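Local coordinates for protein cystathionine gamma-synthase (Xanthomonas oryzae pv. oryzae, PDB 6LD8) that probably makes cystathionine from cysteine and an activated homoserine ester with the help of pyridoxal 5'-phosphate, and may also cleave cystathionine, at residues Phe313-Gly318 with Gly369-Ser374; Phe332-Ser337 with Ala349-Ala354. The protein carries 1 engineered substitution. All coordinates share one frame; numbering follows the deposited sequence.

Contact 1 (Phe313-Gly318 with Gly369-Ser374); sequences FELEGG and GLLRLS. With 0JO (2-{[(E)-{3-hydroxy-2-methyl-5-[(phosphonooxy)methyl]pyridin-4-yl}methylidene]amino}prop-2-enoic acid), chain E.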
ATOM      1  N   PHE A 313      -9.294  32.390 -16.175  1.00 33.98           N
ATOM      2  CA  PHE A 313      -9.843  33.753 -16.166  1.00 34.46           C
ATOM      3  C   PHE A 313      -8.717  34.737 -15.839  1.00 37.82           C
ATOM      4  O   PHE A 313      -7.601  34.351 -15.293  1.00 34.95           O
ATOM      5  CB  PHE A 313     -11.003  33.825 -15.176  1.00 37.59           C
ATOM      6  CG  PHE A 313     -10.569  33.753 -13.737  1.00 37.06           C
ATOM      7  CD1 PHE A 313     -10.267  32.537 -13.155  1.00 37.74           C
ATOM      8  CD2 PHE A 313     -10.482  34.891 -12.963  1.00 39.77           C
ATOM      9  CE1 PHE A 313      -9.873  32.463 -11.832  1.00 37.65           C
ATOM     10  CE2 PHE A 313     -10.092  34.815 -11.637  1.00 40.82           C
ATOM     11  CZ  PHE A 313      -9.770  33.607 -11.084  1.00 38.27           C
ATOM     12  N   GLU A 314      -8.971  35.982 -16.246  1.00 38.61           N
ATOM     13  CA  GLU A 314      -8.046  37.137 -16.084  1.00 43.31           C
ATOM     14  C   GLU A 314      -8.833  38.158 -15.276  1.00 38.98           C
ATOM     15  O   GLU A 314      -9.941  38.502 -15.688  1.00 34.79           O
ATOM     16  CB  GLU A 314      -7.593  37.748 -17.422  1.00 52.25           C
ATOM     17  CG  GLU A 314      -6.413  37.045 -18.113  1.00 63.05           C
ATOM     18  CD  GLU A 314      -6.441  37.074 -19.649  1.00 71.87           C
ATOM     19  OE1 GLU A 314      -5.551  36.451 -20.272  1.00 57.68           O
ATOM     20  OE2 GLU A 314      -7.380  37.700 -20.236  1.00 77.14           O
ATOM     21  N   LEU A 315      -8.284  38.485 -14.126  1.00 36.36           N
ATOM     22  CA  LEU A 315      -8.659  39.571 -13.216  1.00 40.04           C
ATOM     23  C   LEU A 315      -8.299  40.933 -13.820  1.00 47.62           C
ATOM     24  O   LEU A 315      -7.292  41.034 -14.546  1.00 40.34           O
ATOM     25  CB  LEU A 315      -7.877  39.350 -11.923  1.00 40.15           C
ATOM     26  CG  LEU A 315      -8.673  38.951 -10.696  1.00 44.17           C
ATOM     27  CD1 LEU A 315      -9.961  38.245 -11.068  1.00 48.82           C
ATOM     28  CD2 LEU A 315      -7.819  38.094  -9.788  1.00 47.73           C
ATOM     29  N   GLU A 316      -9.131  41.927 -13.512  1.00 51.53           N
ATOM     30  CA  GLU A 316      -8.832  43.380 -13.573  1.00 55.17           C
ATOM     31  C   GLU A 316      -7.820  43.671 -12.457  1.00 47.98           C
ATOM     32  O   GLU A 316      -7.981  43.082 -11.375  1.00 48.83           O
ATOM     33  CB  GLU A 316     -10.151  44.157 -13.384  1.00 61.17           C
ATOM     34  CG  GLU A 316     -10.396  45.292 -14.375  1.00 71.57           C
ATOM     35  CD  GLU A 316     -10.321  44.921 -15.853  1.00 73.74           C
ATOM     36  OE1 GLU A 316     -11.229  44.191 -16.383  1.00 56.98           O
ATOM     37  OE2 GLU A 316      -9.332  45.354 -16.469  1.00 70.80           O
ATOM     38  N   GLY A 317      -6.827  44.533 -12.698  1.00 44.70           N
ATOM     39  CA  GLY A 317      -6.000  45.154 -11.637  1.00 42.19           C
ATOM     40  C   GLY A 317      -4.579  44.631 -11.588  1.00 42.57           C
ATOM     41  O   GLY A 317      -3.906  44.842 -10.551  1.00 39.16           O
ATOM     42  N   GLY A 318      -4.132  43.942 -12.638  1.00 40.83           N
ATOM     43  CA  GLY A 318      -2.752  43.435 -12.728  1.00 49.43           C
ATOM     44  C   GLY A 318      -2.361  42.562 -11.543  1.00 54.62           C
ATOM     45  O   GLY A 318      -3.255  41.917 -10.931  1.00 52.83           O
ATOM     46  N   GLY A 369      -1.156  37.358 -16.271  1.00 53.12           N
ATOM     47  CA  GLY A 369      -2.269  37.561 -15.301  1.00 59.49           C
ATOM     48  C   GLY A 369      -3.297  36.410 -15.290  1.00 54.80           C
ATOM     49  O   GLY A 369      -4.418  36.564 -14.730  1.00 56.23           O
ATOM     50  N   LEU A 370      -2.981  35.293 -15.938  1.00 47.12           N
ATOM     51  CA  LEU A 370      -3.945  34.175 -16.103  1.00 48.43           C
ATOM     52  C   LEU A 370      -3.912  33.274 -14.850  1.00 48.37           C
ATOM     53  O   LEU A 370      -2.797  32.821 -14.443  1.00 42.69           O
ATOM     54  CB  LEU A 370      -3.622  33.374 -17.370  1.00 39.48           C
ATOM     55  CG  LEU A 370      -4.696  32.363 -17.761  1.00 36.89           C
ATOM     56  CD1 LEU A 370      -5.937  33.058 -18.291  1.00 33.96           C
ATOM     57  CD2 LEU A 370      -4.180  31.304 -18.732  1.00 37.66           C
ATOM     58  N   LEU A 371      -5.107  33.016 -14.299  1.00 43.08           N
ATOM     59  CA  LEU A 371      -5.403  32.032 -13.220  1.00 36.85           C
ATOM     60  C   LEU A 371      -6.238  30.884 -13.798  1.00 33.89           C
ATOM     61  O   LEU A 371      -7.176  31.159 -14.574  1.00 36.08           O
ATOM     62  CB  LEU A 371      -6.124  32.757 -12.090  1.00 34.75           C
ATOM     63  CG  LEU A 371      -5.243  33.740 -11.314  1.00 35.75           C
ATOM     64  CD1 LEU A 371      -6.059  34.532 -10.316  1.00 35.64           C
ATOM     65  CD2 LEU A 371      -4.091  33.026 -10.604  1.00 37.07           C
ATOM     66  N   ARG A 372      -5.852  29.647 -13.473  1.00 27.59           N
ATOM     67  CA  ARG A 372      -6.522  28.398 -13.885  1.00 25.11           C
ATOM     68  C   ARG A 372      -7.150  27.767 -12.633  1.00 25.57           C
ATOM     69  O   ARG A 372      -6.463  27.637 -11.636  1.00 28.24           O
ATOM     70  CB  ARG A 372      -5.500  27.461 -14.525  1.00 22.14           C
ATOM     71  CG  ARG A 372      -6.106  26.257 -15.206  1.00 26.00           C
ATOM     72  CD  ARG A 372      -5.047  25.249 -15.597  1.00 27.03           C
ATOM     73  NE  ARG A 372      -4.439  24.636 -14.435  1.00 27.89           N
ATOM     74  CZ  ARG A 372      -3.479  23.721 -14.516  1.00 33.14           C
ATOM     75  NH1 ARG A 372      -2.980  23.402 -15.699  1.00 28.59           N
ATOM     76  NH2 ARG A 372      -3.013  23.128 -13.420  1.00 35.79           N
ATOM     77  N   LEU A 373      -8.421  27.409 -12.700  1.00 24.67           N
ATOM     78  CA  LEU A 373      -9.134  26.669 -11.647  1.00 24.35           C
ATOM     79  C   LEU A 373      -9.309  25.246 -12.105  1.00 23.60           C
ATOM     80  O   LEU A 373      -9.743  25.031 -13.241  1.00 22.10           O
ATOM     81  CB  LEU A 373     -10.506  27.283 -11.432  1.00 24.43           C
ATOM     82  CG  LEU A 373     -10.498  28.757 -11.085  1.00 25.35           C
ATOM     83  CD1 LEU A 373     -11.924  29.245 -10.922  1.00 27.00           C
ATOM     84  CD2 LEU A 373      -9.715  28.989  -9.824  1.00 26.39           C
ATOM     85  N   SER A 374      -8.978  24.322 -11.221  1.00 23.43           N
ATOM     86  CA  SER A 374      -9.467  22.943 -11.315  1.00 23.03           C
ATOM     87  C   SER A 374     -10.568  22.843 -10.267  1.00 23.03           C
ATOM     88  O   SER A 374     -10.252  22.866  -9.053  1.00 28.00           O
ATOM     89  CB  SER A 374      -8.388  21.908 -11.145  1.00 22.05           C
ATOM     90  OG  SER A 374      -8.958  20.587 -11.152  1.00 19.19           O
TER
HETATM   91  O   0JO E 501      -0.917  20.943 -13.877  1.00 32.88           O
HETATM   92  C   0JO E 501      -0.745  20.548 -15.036  1.00 38.63           C
HETATM   93  OXT 0JO E 501      -1.041  21.238 -16.035  1.00 38.49           O
HETATM   94  CA  0JO E 501      -0.058  19.286 -15.255  1.00 37.62           C
HETATM   95  CB  0JO E 501       0.931  18.843 -14.320  1.00 32.35           C
HETATM   96  N   0JO E 501      -0.405  18.591 -16.428  1.00 37.45           N
HETATM   97  C4A 0JO E 501       0.009  17.427 -16.831  1.00 31.21           C
HETATM   98  C4  0JO E 501      -0.354  16.928 -18.167  1.00 28.16           C
HETATM   99  C3  0JO E 501      -1.399  17.579 -18.870  1.00 26.16           C
HETATM  100  O3  0JO E 501      -2.060  18.633 -18.341  1.00 26.21           O
HETATM  101  C2  0JO E 501      -1.756  17.141 -20.142  1.00 25.14           C
HETATM  102  C2A 0JO E 501      -2.861  17.814 -20.901  1.00 24.42           C
HETATM  103  N1  0JO E 501      -1.104  16.121 -20.717  1.00 26.55           N
HETATM  104  C6  0JO E 501      -0.096  15.512 -20.066  1.00 23.81           C
HETATM  105  C5  0JO E 501       0.302  15.856 -18.802  1.00 24.70           C
HETATM  106  C5A 0JO E 501       1.469  15.120 -18.192  1.00 25.66           C
HETATM  107  OP4 0JO E 501       1.100  14.057 -17.274  1.00 25.09           O
HETATM  108  P   0JO E 501       1.964  13.688 -15.944  1.00 23.48           P
HETATM  109  OP3 0JO E 501       1.099  12.575 -15.357  1.00 20.79           O
HETATM  110  OP1 0JO E 501       3.299  13.121 -16.501  1.00 19.88           O
HETATM  111  OP2 0JO E 501       2.080  14.912 -15.106  1.00 17.32           O
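The Phe313 ring is overlapped by Leu371, whose CB sits over one face of it, 4.2 Å from the ring centroid and 28° off the normal, a CH-pi contact. Leu373 approaches the same ring differently: its CG comes to the edge, near the ring plane, 3.8 Å from Phe313 CE1. The ring reaches both leucines because chi1 of Phe313 is 71°, which sets CG between the backbone N and the carbonyl carbon. Leu315 CD1 lies in plane at another part of the edge, while Leu315 CD2 meets Leu371 CD1 at 4.0 Å; Phe325 of helix 318-326 touches both Leu315 and Leu371.

The backbones of the two strands pair antiparallel, with Phe313 and Leu371 as the hydrogen-bonded pair. Phe313 N donates to Leu371 O at 2.9 Å, and Leu371 N returns a bond to Phe313 O at 3.0 Å. Leu370, on the face opposite Leu371, brings its CD1 to 3.7 Å from Phe313 O and also brushes the Glu314 side chain, whose OE2 is held by Tyr287.

Arg372 points away from strand 310-315 and meets the bound pyridoxal phosphate-aminoacrylate imine. Its NH1 bonds OXT of that ligand at 2.9 Å, and its NH2 bonds the ligand's O at 3.1 Å, both with N-H...O angles of 172°. The carboxylate is therefore gripped by two separate N-H groups at the guanidinium edge, as expected of the arginine that recognises the substrate carboxylate in fold-type I pyridoxal phosphate enzymes. Leu371 and Leu373, the residues flanking this arginine, are the ones packed on Phe313. Two straight bonds from a strand held in this way fix the rotation of the carboxylate and would probably stabilise its negative charge.

Contact 2 (Phe332-Ser337 with Ala349-Ala354); sequences FTLAES and ASMTHA. With CYS (cysteine), chain F; 0JO (2-{[(E)-{3-hydroxy-2-methyl-5-[(phosphonooxy)methyl]pyridin-4-yl}methylidene]amino}prop-2-enoic acid), chain E.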
ATOM      1  N   PHE A 332      -9.453  26.557  -2.407  1.00 28.01           N
ATOM      2  CA  PHE A 332      -8.608  26.413  -3.623  1.00 28.35           C
ATOM      3  C   PHE A 332      -7.137  26.395  -3.180  1.00 29.25           C
ATOM      4  O   PHE A 332      -6.641  27.407  -2.651  1.00 30.85           O
ATOM      5  CB  PHE A 332      -8.938  27.552  -4.588  1.00 29.20           C
ATOM      6  CG  PHE A 332     -10.275  27.432  -5.264  1.00 25.48           C
ATOM      7  CD1 PHE A 332     -11.416  27.974  -4.690  1.00 26.93           C
ATOM      8  CD2 PHE A 332     -10.380  26.819  -6.490  1.00 25.23           C
ATOM      9  CE1 PHE A 332     -12.649  27.845  -5.299  1.00 25.03           C
ATOM     10  CE2 PHE A 332     -11.618  26.694  -7.104  1.00 28.85           C
ATOM     11  CZ  PHE A 332     -12.749  27.202  -6.503  1.00 27.89           C
ATOM     12  N   THR A 333      -6.519  25.220  -3.187  1.00 27.65           N
ATOM     13  CA  THR A 333      -5.086  25.057  -2.859  1.00 25.43           C
ATOM     14  C   THR A 333      -4.276  25.530  -4.060  1.00 25.09           C
ATOM     15  O   THR A 333      -4.506  25.037  -5.202  1.00 23.77           O
ATOM     16  CB  THR A 333      -4.769  23.596  -2.538  1.00 27.63           C
ATOM     17  OG1 THR A 333      -5.591  23.298  -1.410  1.00 28.42           O
ATOM     18  CG2 THR A 333      -3.299  23.388  -2.244  1.00 26.65           C
ATOM     19  N   LEU A 334      -3.348  26.436  -3.834  1.00 25.79           N
ATOM     20  CA  LEU A 334      -2.404  26.872  -4.890  1.00 24.66           C
ATOM     21  C   LEU A 334      -1.367  25.771  -5.083  1.00 25.08           C
ATOM     22  O   LEU A 334      -0.534  25.536  -4.201  1.00 26.30           O
ATOM     23  CB  LEU A 334      -1.782  28.186  -4.450  1.00 26.04           C
ATOM     24  CG  LEU A 334      -0.749  28.770  -5.398  1.00 28.12           C
ATOM     25  CD1 LEU A 334      -1.364  29.025  -6.748  1.00 30.80           C
ATOM     26  CD2 LEU A 334      -0.167  30.055  -4.782  1.00 29.60           C
ATOM     27  N   ALA A 335      -1.461  25.094  -6.212  1.00 26.13           N
ATOM     28  CA  ALA A 335      -0.672  23.903  -6.535  1.00 25.38           C
ATOM     29  C   ALA A 335      -0.854  23.581  -8.003  1.00 27.93           C
ATOM     30  O   ALA A 335      -1.870  23.992  -8.633  1.00 29.81           O
ATOM     31  CB  ALA A 335      -1.127  22.734  -5.698  1.00 27.44           C
ATOM     32  N   GLU A 336       0.045  22.749  -8.470  1.00 27.54           N
ATOM     33  CA  GLU A 336       0.026  22.197  -9.830  1.00 31.54           C
ATOM     34  C   GLU A 336      -0.956  21.032  -9.834  1.00 28.11           C
ATOM     35  O   GLU A 336      -1.448  20.658  -8.737  1.00 26.88           O
ATOM     36  CB  GLU A 336       1.469  21.878 -10.234  1.00 35.78           C
ATOM     37  CG  GLU A 336       2.225  23.130 -10.687  1.00 46.83           C
ATOM     38  CD  GLU A 336       3.743  23.082 -10.665  1.00 53.75           C
ATOM     39  OE1 GLU A 336       4.371  24.107 -11.007  1.00 57.58           O
ATOM     40  OE2 GLU A 336       4.293  22.034 -10.277  1.00 57.20           O
ATOM     41  N   SER A 337      -1.171  20.475 -11.022  1.00 25.44           N
ATOM     42  CA  SER A 337      -2.069  19.337 -11.317  1.00 24.98           C
ATOM     43  C   SER A 337      -3.541  19.821 -11.363  1.00 23.99           C
ATOM     44  O   SER A 337      -3.829  21.048 -11.271  1.00 22.77           O
ATOM     45  CB  SER A 337      -1.849  18.234 -10.317  1.00 25.90           C
ATOM     46  OG  SER A 337      -2.259  16.968 -10.828  1.00 24.60           O
ATOM     47  N   ALA A 349       1.961  30.764 -15.958  1.00 40.67           N
ATOM     48  CA  ALA A 349       3.156  31.573 -16.281  1.00 52.72           C
ATOM     49  C   ALA A 349       4.324  31.081 -15.414  1.00 53.60           C
ATOM     50  O   ALA A 349       5.389  30.709 -16.006  1.00 43.66           O
ATOM     51  CB  ALA A 349       2.862  33.052 -16.031  1.00 52.12           C
ATOM     52  N   SER A 350       4.084  31.086 -14.083  1.00 45.33           N
ATOM     53  CA  SER A 350       5.074  30.824 -13.016  1.00 47.53           C
ATOM     54  C   SER A 350       5.019  29.364 -12.503  1.00 48.09           C
ATOM     55  O   SER A 350       5.855  29.042 -11.643  1.00 50.69           O
ATOM     56  CB  SER A 350       4.897  31.807 -11.915  1.00 40.75           C
ATOM     57  OG  SER A 350       3.980  31.324 -10.975  1.00 42.18           O
ATOM     58  N   MET A 351       4.155  28.482 -13.026  1.00 44.76           N
ATOM     59  CA  MET A 351       3.975  27.109 -12.455  1.00 47.27           C
ATOM     60  C   MET A 351       3.904  26.084 -13.614  1.00 48.69           C
ATOM     61  O   MET A 351       4.947  25.604 -14.075  1.00 46.54           O
ATOM     62  CB  MET A 351       2.742  27.023 -11.511  1.00 45.30           C
ATOM     63  CG  MET A 351       2.721  28.091 -10.373  1.00 41.21           C
ATOM     64  SD  MET A 351       1.200  28.308  -9.358  1.00 37.70           S
ATOM     65  CE  MET A 351       0.965  26.606  -8.848  1.00 40.01           C
ATOM     66  N   THR A 352       2.719  25.778 -14.127  1.00 46.78           N
ATOM     67  CA  THR A 352       2.493  24.647 -15.061  1.00 43.10           C
ATOM     68  C   THR A 352       3.170  24.891 -16.423  1.00 46.14           C
ATOM     69  O   THR A 352       3.371  23.890 -17.186  1.00 37.81           O
ATOM     70  CB  THR A 352       0.985  24.457 -15.262  1.00 43.86           C
ATOM     71  OG1 THR A 352       0.525  25.785 -15.546  1.00 37.28           O
ATOM     72  CG2 THR A 352       0.326  23.821 -14.054  1.00 42.52           C
ATOM     73  N   HIS A 353       3.403  26.159 -16.782  1.00 38.76           N
ATOM     74  CA  HIS A 353       3.863  26.523 -18.135  1.00 42.04           C
ATOM     75  C   HIS A 353       5.204  27.247 -17.976  1.00 41.82           C
ATOM     76  O   HIS A 353       5.664  27.803 -18.988  1.00 40.09           O
ATOM     77  CB  HIS A 353       2.713  27.252 -18.888  1.00 45.09           C
ATOM     78  CG  HIS A 353       1.588  26.328 -19.238  1.00 40.34           C
ATOM     79  ND1 HIS A 353       1.377  25.858 -20.533  1.00 41.93           N
ATOM     80  CD2 HIS A 353       0.639  25.739 -18.472  1.00 39.55           C
ATOM     81  CE1 HIS A 353       0.353  25.027 -20.555  1.00 40.45           C
ATOM     82  NE2 HIS A 353      -0.120  24.922 -19.291  1.00 43.14           N
ATOM     83  N   ALA A 354       5.838  27.194 -16.786  1.00 38.83           N
ATOM     84  CA  ALA A 354       7.159  27.845 -16.536  1.00 44.09           C
ATOM     85  C   ALA A 354       8.278  27.189 -17.380  1.00 44.82           C
ATOM     86  O   ALA A 354       9.281  27.880 -17.634  1.00 45.24           O
ATOM     87  CB  ALA A 354       7.520  27.830 -15.072  1.00 41.73           C
TER
HETATM   88  N   CYS F 502       6.851  21.367 -12.389  1.00 55.62           N
HETATM   89  CA  CYS F 502       6.268  20.157 -13.052  1.00 55.28           C
HETATM   90  C   CYS F 502       7.043  19.899 -14.351  1.00 48.54           C
HETATM   91  O   CYS F 502       6.697  19.097 -15.193  1.00 43.62           O
HETATM   92  CB  CYS F 502       4.742  20.261 -13.219  1.00 63.15           C
HETATM   93  SG  CYS F 502       4.107  21.307 -14.564  1.00 66.69           S
HETATM   94  OXT CYS F 502       8.089  20.494 -14.585  1.00 49.00           O
HETATM   95  O   0JO E 501      -0.917  20.943 -13.877  1.00 32.88           O
HETATM   96  C   0JO E 501      -0.745  20.548 -15.036  1.00 38.63           C
HETATM   97  OXT 0JO E 501      -1.041  21.238 -16.035  1.00 38.49           O
HETATM   98  CA  0JO E 501      -0.058  19.286 -15.255  1.00 37.62           C
HETATM   99  CB  0JO E 501       0.931  18.843 -14.320  1.00 32.35           C
HETATM  100  N   0JO E 501      -0.405  18.591 -16.428  1.00 37.45           N
HETATM  101  C4A 0JO E 501       0.009  17.427 -16.831  1.00 31.21           C
HETATM  102  C4  0JO E 501      -0.354  16.928 -18.167  1.00 28.16           C
HETATM  103  C3  0JO E 501      -1.399  17.579 -18.870  1.00 26.16           C
HETATM  104  O3  0JO E 501      -2.060  18.633 -18.341  1.00 26.21           O
HETATM  105  C2  0JO E 501      -1.756  17.141 -20.142  1.00 25.14           C
HETATM  106  C2A 0JO E 501      -2.861  17.814 -20.901  1.00 24.42           C
HETATM  107  N1  0JO E 501      -1.104  16.121 -20.717  1.00 26.55           N
HETATM  108  C6  0JO E 501      -0.096  15.512 -20.066  1.00 23.81           C
HETATM  109  C5  0JO E 501       0.302  15.856 -18.802  1.00 24.70           C
HETATM  110  C5A 0JO E 501       1.469  15.120 -18.192  1.00 25.66           C
HETATM  111  OP4 0JO E 501       1.100  14.057 -17.274  1.00 25.09           O
HETATM  112  P   0JO E 501       1.964  13.688 -15.944  1.00 23.48           P
HETATM  113  OP3 0JO E 501       1.099  12.575 -15.357  1.00 20.79           O
HETATM  114  OP1 0JO E 501       3.299  13.121 -16.501  1.00 19.88           O
HETATM  115  OP2 0JO E 501       2.080  14.912 -15.106  1.00 17.32           O
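Glu336 and Met351 meet where the end of strand 333-334 of the C-terminal sheet faces a type I beta turn, Met351-Ala354, closed by a bond from Ala354 N to Met351 O. The Leu334 backbone bonds to the second subunit, but no hydrogen bond joins the two segments.

Apolar packing comes first. Extended through chi2, the Met351 chain brings SD to 3.7 Å from Leu334 CD1; the bend at chi3 (53°) then turns CE onto the carbonyl carbon of Ala335. Phe46 of the second subunit packs on Met351. Glu336 CG passes Thr352 CG2 at 3.9 Å, the two side chains running in opposite directions.

The second kind sets oxygen against carbon, without hydrogen bonding: Glu336 OE1 lies 3.4 Å from Met351 CB and close to the Met351 carbonyl carbon.

Ligand contacts form the third group. Glu336 OE2 accepts a weak bond from N of the bound cysteine; Asp56 of the second subunit is also hydrogen-bonded to the cysteine, and its OD2 lies close to Glu336 OE2. Thr352 CG2 rests against atom O of the imine carboxylate, a carbon-oxygen contact. Ser337 N donates to that same O at 2.9 Å, through a bond bent to 136°.

Overall arrangement
Both contacts are buried and reach the same C-terminal sheet, and 332-337 and 349-354 lie within the loop that contact 1 closes. Contact 1 joins two neighbouring strands by backbone bonds with leucines and a phenylalanine packed around them; contact 2 has no such bonds and joins a strand end to a turn at the subunit interface, through methionine and glutamate packing. Each grips the imine carboxylate, contact 1 with a side chain and contact 2 with a backbone amide. The two also touch directly: Arg372 NH2 packs 3.1 Å from Ser337 O, and Leu373 CD2 lies 4.0 Å from Phe332 CD2. The bound cysteine is met by contact 2.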